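Local coordinates for catechol 2,3-dioxygenase (Pseudomonas sp. KL28, PDB 3HPY), which catalyses extradiol, iron-dependent ring cleavage of catechols, and serves as the 2,3-dioxygenase of a long-chain alkylphenol degradation pathway, at the Fe (III) ion site and the interface of chains B and A. Coordinates in Å, arbitrary orientation; residue numbers count along the deposited sequence, not the author numbering. Chains: chain A/B, Catechol 2,3-dioxygenase.

Contact 1: the Fe (III) ion site. Residues chain A 153-156, 201, 216, 218, 248, 255, 257, 267. With FE (Fe (III) ion), chain C.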
loop_
_atom_site.group_PDB
_atom_site.type_symbol
_atom_site.label_atom_id
_atom_site.label_comp_id
_atom_site.label_asym_id
_atom_site.label_seq_id
_atom_site.Cartn_x
_atom_site.Cartn_y
_atom_site.Cartn_z
ATOM N N ASP A 153 4.561 -18.134 10.059
ATOM C CA ASP A 153 5.794 -17.389 10.261
ATOM C C ASP A 153 6.600 -17.742 11.504
ATOM O O ASP A 153 7.834 -17.800 11.452
ATOM C CB ASP A 153 5.482 -15.885 10.294
ATOM C CG ASP A 153 6.696 -15.029 9.974
ATOM O OD1 ASP A 153 7.141 -15.058 8.813
ATOM O OD2 ASP A 153 7.208 -14.335 10.880
ATOM N N HIS A 154 5.897 -17.964 12.613
ATOM C CA HIS A 154 6.541 -18.264 13.882
ATOM C C HIS A 154 5.513 -18.407 14.977
ATOM O O HIS A 154 4.312 -18.441 14.720
ATOM C CB HIS A 154 7.460 -17.116 14.280
ATOM C CG HIS A 154 6.765 -15.789 14.375
ATOM N ND1 HIS A 154 6.608 -14.951 13.291
ATOM C CD2 HIS A 154 6.219 -15.138 15.430
ATOM C CE1 HIS A 154 6.003 -13.843 13.672
ATOM N NE2 HIS A 154 5.759 -13.930 14.964
ATOM N N CYS A 155 5.997 -18.500 16.213
ATOM C CA CYS A 155 5.105 -18.555 17.356
ATOM C C CYS A 155 5.820 -17.874 18.500
ATOM O O CYS A 155 7.048 -17.749 18.491
ATOM C CB CYS A 155 4.704 -19.996 17.721
ATOM S SG CYS A 155 5.965 -21.037 18.487
ATOM N N LEU A 156 5.048 -17.381 19.459
ATOM C CA LEU A 156 5.635 -16.733 20.611
ATOM C C LEU A 156 5.215 -17.575 21.814
ATOM O O LEU A 156 4.029 -17.716 22.104
ATOM C CB LEU A 156 5.115 -15.301 20.758
ATOM C CG LEU A 156 6.037 -14.310 21.483
ATOM C CD1 LEU A 156 5.203 -13.135 21.996
ATOM C CD2 LEU A 156 6.761 -14.977 22.632
ATOM N N HIS A 201 12.668 -13.536 12.650
ATOM C CA HIS A 201 12.503 -14.535 13.700
ATOM C C HIS A 201 11.615 -15.682 13.253
ATOM O O HIS A 201 10.656 -15.486 12.499
ATOM C CB HIS A 201 11.949 -13.900 14.990
ATOM C CG HIS A 201 10.557 -13.357 14.862
ATOM N ND1 HIS A 201 10.131 -12.653 13.757
ATOM C CD2 HIS A 201 9.506 -13.385 15.716
ATOM C CE1 HIS A 201 8.879 -12.270 13.936
ATOM N NE2 HIS A 201 8.476 -12.700 15.118
ATOM N N HIS A 216 0.935 -16.956 20.962
ATOM C CA HIS A 216 0.247 -17.033 19.677
ATOM C C HIS A 216 1.090 -17.669 18.596
ATOM O O HIS A 216 2.302 -17.826 18.741
ATOM C CB HIS A 216 -0.155 -15.648 19.187
ATOM C CG HIS A 216 0.998 -14.828 18.721
ATOM N ND1 HIS A 216 1.781 -14.110 19.593
ATOM C CD2 HIS A 216 1.527 -14.648 17.487
ATOM C CE1 HIS A 216 2.744 -13.525 18.920
ATOM N NE2 HIS A 216 2.614 -13.834 17.638
ATOM N N SER A 218 1.861 -17.170 14.582
ATOM C CA SER A 218 1.732 -16.082 13.626
ATOM C C SER A 218 1.782 -16.537 12.159
ATOM O O SER A 218 2.487 -17.483 11.819
ATOM C CB SER A 218 2.825 -15.043 13.890
ATOM O OG SER A 218 2.829 -14.061 12.869
ATOM N N HIS A 248 5.311 -2.764 15.306
ATOM C CA HIS A 248 5.856 -3.414 16.513
ATOM C C HIS A 248 6.780 -2.672 17.398
ATOM O O HIS A 248 6.460 -2.355 18.551
ATOM C CB HIS A 248 6.598 -4.648 16.117
ATOM C CG HIS A 248 5.777 -5.856 16.497
ATOM N ND1 HIS A 248 5.104 -5.935 17.674
ATOM C CD2 HIS A 248 5.549 -7.018 15.813
ATOM C CE1 HIS A 248 4.481 -7.096 17.729
ATOM N NE2 HIS A 248 4.734 -7.777 16.609
ATOM N N THR A 255 1.366 -5.752 12.478
ATOM C CA THR A 255 0.598 -6.872 12.979
ATOM C C THR A 255 -0.776 -6.545 13.503
ATOM O O THR A 255 -1.172 -5.383 13.626
ATOM C CB THR A 255 1.370 -7.548 14.125
ATOM O OG1 THR A 255 0.617 -8.652 14.647
ATOM C CG2 THR A 255 1.632 -6.538 15.223
ATOM N N TYR A 257 -3.173 -8.666 16.532
ATOM C CA TYR A 257 -3.379 -9.792 17.429
ATOM C C TYR A 257 -4.883 -9.994 17.523
ATOM O O TYR A 257 -5.625 -9.057 17.817
ATOM C CB TYR A 257 -2.836 -9.498 18.833
ATOM C CG TYR A 257 -1.341 -9.641 18.986
ATOM C CD1 TYR A 257 -0.704 -9.264 20.176
ATOM C CD2 TYR A 257 -0.557 -10.151 17.951
ATOM C CE1 TYR A 257 0.674 -9.392 20.324
ATOM C CE2 TYR A 257 0.817 -10.282 18.094
ATOM C CZ TYR A 257 1.420 -9.900 19.278
ATOM O OH TYR A 257 2.775 -10.022 19.401
ATOM N N GLU A 267 -1.596 -14.293 15.026
ATOM C CA GLU A 267 -1.182 -13.011 14.484
ATOM C C GLU A 267 -1.159 -13.019 12.947
ATOM O O GLU A 267 -0.881 -14.047 12.336
ATOM C CB GLU A 267 0.198 -12.632 15.064
ATOM C CG GLU A 267 0.896 -11.447 14.396
ATOM C CD GLU A 267 2.335 -11.274 14.861
ATOM O OE1 GLU A 267 3.100 -12.253 14.774
ATOM O OE2 GLU A 267 2.710 -10.166 15.302
HETATM FE FE FE C . 4.318 -13.634 16.329
#

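Contact 2: the interface of chains B and A. Residues chain B 7-8, 52, 72, 74; chain A 276-279.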
loop_
_atom_site.group_PDB
_atom_site.type_symbol
_atom_site.label_atom_id
_atom_site.label_comp_id
_atom_site.label_asym_id
_atom_site.label_seq_id
_atom_site.Cartn_x
_atom_site.Cartn_y
_atom_site.Cartn_z
ATOM N N LEU B 7 26.295 -16.791 2.213
ATOM C CA LEU B 7 25.144 -16.135 2.833
ATOM C C LEU B 7 24.263 -15.253 1.951
ATOM O O LEU B 7 23.045 -15.434 1.904
ATOM C CB LEU B 7 25.589 -15.283 4.019
ATOM C CG LEU B 7 26.380 -15.910 5.164
ATOM C CD1 LEU B 7 26.739 -14.810 6.162
ATOM C CD2 LEU B 7 25.573 -17.010 5.833
ATOM N N ARG B 8 24.876 -14.290 1.278
ATOM C CA ARG B 8 24.132 -13.346 0.442
ATOM C C ARG B 8 25.059 -12.563 -0.480
ATOM O O ARG B 8 26.277 -12.606 -0.333
ATOM C CB ARG B 8 23.422 -12.350 1.346
ATOM C CG ARG B 8 24.397 -11.509 2.147
ATOM C CD ARG B 8 23.661 -10.770 3.214
ATOM N NE ARG B 8 24.548 -9.914 3.993
ATOM C CZ ARG B 8 25.174 -10.306 5.096
ATOM N NH1 ARG B 8 25.012 -11.538 5.554
ATOM N NH2 ARG B 8 25.958 -9.467 5.747
ATOM N N ASP B 52 26.854 -3.865 6.661
ATOM C CA ASP B 52 28.251 -3.875 6.213
ATOM C C ASP B 52 28.645 -2.617 5.449
ATOM O O ASP B 52 27.795 -1.917 4.885
ATOM C CB ASP B 52 28.537 -5.129 5.381
ATOM C CG ASP B 52 28.641 -6.390 6.245
ATOM O OD1 ASP B 52 28.548 -6.267 7.488
ATOM O OD2 ASP B 52 28.819 -7.497 5.690
ATOM N N LYS B 72 29.287 -12.881 0.488
ATOM C CA LYS B 72 29.857 -13.008 1.816
ATOM C C LYS B 72 29.501 -14.405 2.295
ATOM O O LYS B 72 28.371 -14.869 2.087
ATOM C CB LYS B 72 29.250 -11.983 2.767
ATOM C CG LYS B 72 29.877 -12.014 4.146
ATOM C CD LYS B 72 29.176 -11.063 5.081
ATOM C CE LYS B 72 30.134 -10.514 6.123
ATOM N NZ LYS B 72 30.713 -11.582 6.968
ATOM N N LEU B 74 29.704 -17.454 5.556
ATOM C CA LEU B 74 29.562 -17.537 7.006
ATOM C C LEU B 74 30.763 -17.100 7.834
ATOM O O LEU B 74 30.626 -16.255 8.724
ATOM C CB LEU B 74 29.165 -18.959 7.406
ATOM C CG LEU B 74 28.798 -19.202 8.876
ATOM C CD1 LEU B 74 27.558 -18.374 9.254
ATOM C CD2 LEU B 74 28.531 -20.689 9.096
ATOM N N TYR A 276 21.023 -11.650 9.362
ATOM C CA TYR A 276 21.832 -12.738 8.903
ATOM C C TYR A 276 22.664 -13.214 10.111
ATOM O O TYR A 276 22.896 -12.428 11.023
ATOM C CB TYR A 276 22.753 -12.322 7.751
ATOM C CG TYR A 276 22.059 -12.341 6.386
ATOM C CD1 TYR A 276 22.182 -13.438 5.535
ATOM C CD2 TYR A 276 21.285 -11.270 5.981
ATOM C CE1 TYR A 276 21.547 -13.473 4.317
ATOM C CE2 TYR A 276 20.624 -11.303 4.767
ATOM C CZ TYR A 276 20.753 -12.400 3.939
ATOM O OH TYR A 276 20.070 -12.423 2.739
ATOM N N PRO A 277 23.141 -14.477 10.115
ATOM C CA PRO A 277 23.906 -15.063 11.225
ATOM C C PRO A 277 25.107 -14.231 11.697
ATOM O O PRO A 277 25.570 -14.401 12.828
ATOM C CB PRO A 277 24.347 -16.406 10.683
ATOM C CG PRO A 277 23.281 -16.764 9.719
ATOM C CD PRO A 277 22.891 -15.467 9.061
ATOM N N ASP A 278 25.628 -13.356 10.844
ATOM C CA ASP A 278 26.772 -12.528 11.228
ATOM C C ASP A 278 26.364 -11.213 11.890
ATOM O O ASP A 278 27.220 -10.419 12.278
ATOM C CB ASP A 278 27.674 -12.223 10.012
ATOM C CG ASP A 278 26.927 -11.546 8.876
ATOM O OD1 ASP A 278 25.920 -12.121 8.415
ATOM O OD2 ASP A 278 27.356 -10.449 8.442
ATOM N N TYR A 279 25.061 -10.979 12.022
ATOM C CA TYR A 279 24.592 -9.742 12.639
ATOM C C TYR A 279 24.501 -9.838 14.162
ATOM O O TYR A 279 24.199 -10.892 14.719
ATOM C CB TYR A 279 23.210 -9.345 12.096
ATOM C CG TYR A 279 23.174 -8.805 10.674
ATOM C CD1 TYR A 279 21.960 -8.458 10.079
ATOM C CD2 TYR A 279 24.340 -8.642 9.926
ATOM C CE1 TYR A 279 21.905 -7.961 8.779
ATOM C CE2 TYR A 279 24.294 -8.143 8.617
ATOM C CZ TYR A 279 23.072 -7.808 8.055
ATOM O OH TYR A 279 23.018 -7.317 6.775
HETATM O O HOH W 1 20.903 -14.300 0.775
HETATM O O HOH W 2 25.202 -5.971 5.402
#

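Contact 1: the Fe (III) ion site
Both iron-binding histidines place CG in the crowded position between the backbone N and the carbonyl carbon, with chi1 57° in A:His154 and 72° in A:His216, while A:Glu267 takes the other course: its CG is anti to the backbone N and the chain runs extended, so that the carboxylate reaches the iron through OE1. Strands 151-159, 213-220 and 265-269 supply these three residues, the facial triad of two histidines and one carboxylate typical of extradiol dioxygenases. The iron is poorly ordered, and its geometry should be read with that in mind. A:His154 NE2 lies 2.0 Å from FE and A:His216 NE2 lies 2.2 Å from it, on nearly opposite sides at 165°, an opening much wider than a regular facial arrangement would give. A:Glu267 OE1 is 2.4 Å from FE, close to perpendicular to both imidazoles.

A:His154 and A:Glu267 are held by second-shell groups. A:Asp153 OD2 accepts the ND1-H of A:His154 at 2.6 Å, in the ring plane and through the anti lone pair of the carboxylate; the bond fixes the rotation of the imidazole and may make it a stronger donor to the metal. The same ring lies between A:His201 NE2, over the rim of one face, and A:Ser218 CB on the other. A:Ser218 OG also donates to A:Glu267 OE1 at 2.6 Å, from above the carboxylate plane, so the oxygen that binds iron is gripped a second time. A:Glu267 OE2 receives A:Thr255 OG1 at 2.7 Å on its anti lone pair, with a weak bond from A:His248 NE2. Together these contacts hold the carboxylate in one orientation. A:Tyr257 CE2 packs over the rim of the A:His216 ring. A:His201, the likely acid-base residue, A:His248 and A:Tyr257 are second-sphere pocket residues; the triad anchors the Fe(II) cofactor on which catechol and O2 meet.

Contact 2: the interface of chains B and A
This patch belongs to a two-fold symmetric interface of the homotetramer. Its charged core is a two-pronged grip of B:Arg8 on A:Asp278, the two side chains meeting tip to tip with guanidinium and carboxylate nearly coplanar, 17° apart. NH1 of B:Arg8 donates to OD1 of A:Asp278 at 3.1 Å, and B:Arg8 NH2 donates to A:Asp278 OD2 at 3.2 Å, almost straight at 177°; both oxygens use their syn lone pairs. Within its own chain, the same NH2 makes a longer salt bridge to B:Asp52 OD2. B:Lys72, bent at chi3 and chi4, brings NZ to 3.8 Å from A:Asp278 OD2, and its positive charge may offset the proximity of the two aspartates.

Apolar packing flanks the charged pair. B:Arg8, extended from CG to NE, meets A:Tyr276 tip to tip, with CD over the centre of the ring, 3.4 Å from its centroid in a CH-pi contact, and the guanidinium turned 43° from the ring plane. A:Tyr279 crosses the guanidinium obliquely, its CE2 3.6 Å from B:Arg8 NH2. B:Leu74 and A:Pro277 cross at about a right angle, CD1 against CB.

Water bridges tie down both tyrosine hydroxyls. Water 2 joins A:Tyr279 OH to the backbone N of B:Asp52. Water 1, in the plane of the A:Tyr276 ring at its edge, sits 2.8 Å from A:Tyr276 OH and 2.7 Å from the carbonyl O of B:Leu7.

About 24 Å separates the C-alpha centres of contact 1 and contact 2, and the two have no residue in common. Chain A links them through sequence: strand 265-269, which carries the metal-binding A:Glu267 of contact 1, is followed by the stretch 276-279 that meets chain B in contact 2. Chain B contributes strands 6-7 and 68-73 and loop residues, B:Asp52 among them. The enzyme is a homotetramer, and two-fold symmetry repeats contact 2 with the chains exchanged. Assembly may therefore steady the segment following the glutamate strand, although the structure alone does not show any coupling to catalysis.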